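HTLV-2 integrase catalytic core domain (Human T-cell leukemia virus 2, PDB 6QBW) probably inserts the reverse-transcribed viral DNA into host chromosomes, this domain being the RNase H-like catalytic core of the retroviral integrase. Local coordinates at residues 34-39 against 59-64. Numbering follows the deposited sequence.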
# COMPACT_ATOMS: atom_id res chain seq x y z
N SER A 34 -4.83 -12.61 -15.58
CA SER A 34 -3.47 -12.31 -15.14
C SER A 34 -2.92 -13.32 -14.13
O SER A 34 -1.72 -13.54 -14.06
CB SER A 34 -3.42 -10.91 -14.52
OG SER A 34 -4.19 -10.84 -13.33
N GLY A 35 -3.82 -13.92 -13.34
CA GLY A 35 -3.42 -14.80 -12.25
C GLY A 35 -3.05 -14.03 -10.99
O GLY A 35 -2.61 -14.63 -10.01
N ALA A 36 -3.23 -12.71 -11.00
CA ALA A 36 -2.89 -11.89 -9.85
C ALA A 36 -3.84 -12.22 -8.70
O ALA A 36 -5.02 -12.50 -8.92
CB ALA A 36 -2.98 -10.42 -10.21
N VAL A 37 -3.32 -12.16 -7.48
CA VAL A 37 -4.02 -12.69 -6.32
C VAL A 37 -4.08 -11.68 -5.18
O VAL A 37 -3.12 -10.95 -4.93
CB VAL A 37 -3.30 -13.94 -5.79
CG1 VAL A 37 -3.93 -14.43 -4.50
CG2 VAL A 37 -3.32 -15.04 -6.84
N SER A 38 -5.22 -11.65 -4.49
CA SER A 38 -5.34 -11.04 -3.17
C SER A 38 -5.77 -12.11 -2.17
O SER A 38 -6.62 -12.95 -2.48
CB SER A 38 -6.37 -9.91 -3.19
OG SER A 38 -6.50 -9.31 -1.91
N VAL A 39 -5.18 -12.07 -0.97
CA VAL A 39 -5.51 -13.02 0.11
C VAL A 39 -5.68 -12.25 1.42
O VAL A 39 -4.85 -11.40 1.75
CB VAL A 39 -4.40 -14.09 0.30
CG1 VAL A 39 -4.69 -14.97 1.51
CG2 VAL A 39 -4.27 -14.95 -0.94
N SER A 59 -9.17 -3.12 -3.80
CA SER A 59 -8.14 -2.14 -3.44
C SER A 59 -6.78 -2.38 -4.13
O SER A 59 -6.14 -1.44 -4.59
CB SER A 59 -7.96 -2.11 -1.91
OG SER A 59 -6.61 -2.01 -1.52
N LEU A 60 -6.37 -3.64 -4.19
CA LEU A 60 -5.08 -4.04 -4.77
C LEU A 60 -5.14 -4.31 -6.28
O LEU A 60 -4.17 -4.05 -7.00
CB LEU A 60 -4.55 -5.29 -4.06
CG LEU A 60 -3.66 -5.03 -2.83
CD1 LEU A 60 -3.95 -6.02 -1.70
CD2 LEU A 60 -2.19 -5.09 -3.23
N LEU A 61 -6.26 -4.85 -6.77
CA LEU A 61 -6.33 -5.33 -8.14
C LEU A 61 -7.10 -4.41 -9.08
O LEU A 61 -6.72 -4.25 -10.24
CB LEU A 61 -6.93 -6.74 -8.18
CG LEU A 61 -6.16 -7.83 -7.41
CD1 LEU A 61 -6.88 -9.17 -7.48
CD2 LEU A 61 -4.74 -7.97 -7.92
N GLY A 62 -8.18 -3.81 -8.59
CA GLY A 62 -9.09 -3.02 -9.42
C GLY A 62 -10.47 -3.61 -9.32
O GLY A 62 -10.64 -4.68 -8.75
N LYS A 63 -11.47 -2.92 -9.85
CA LYS A 63 -12.85 -3.40 -9.77
C LYS A 63 -13.10 -4.43 -10.87
O LYS A 63 -12.83 -4.15 -12.03
CB LYS A 63 -13.82 -2.23 -9.91
CG LYS A 63 -15.28 -2.64 -9.93
CD LYS A 63 -16.18 -1.42 -10.00
CE LYS A 63 -17.56 -1.79 -10.50
NZ LYS A 63 -18.58 -0.76 -10.14
N PRO A 64 -13.59 -5.63 -10.51
CA PRO A 64 -13.92 -6.63 -11.51
C PRO A 64 -15.34 -6.49 -12.07
O PRO A 64 -16.22 -5.96 -11.39
CB PRO A 64 -13.80 -7.94 -10.74
CG PRO A 64 -14.23 -7.57 -9.35
CD PRO A 64 -13.77 -6.16 -9.14
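The last turn of helix 47-61 rests on the start of strand 37-42, outermost in this chain's sheet, with CA atoms 7.6 Å apart for Ala36 and Leu61 and 7.2 Å for Ser38 and Leu60; no hydrogen bond joins the two segments. Leu61 buries more surface than any other residue here, and its two methyls divide the work. CD2 meets Ala36 CB at 3.8 Å, whereas CD1 lies against the backbone where the loop enters the strand, 4.1 Å from Ala36 O and 4.2 Å from Ser38 N. Leu61 CG stands anti to its own carbonyl carbon (chi1 -60°), which directs both methyls at segment 34-39. Leu60 adds a looser touch, CD1 to Ser38 OG at 4.2 Å; this hydroxyl is buried against carbon and has no hydrogen-bonding partner in the model. Just before the strand, Ser34 OG accepts from Ala36 N at 3.1 Å, an ST turn. The helix ends at Leu61; Gly62, with phi 122°, is the first residue to leave helical angles, and Leu61 O is taken up by His156 and Asn7. Val37 points to the other face of the sheet, onto Leu136 and Leu139 of helix 128-142. Helices thus pack on both faces of the mixed sheet, ordered 3-2-1-4-5, as in the RNase H-like fold of retroviral integrase cores.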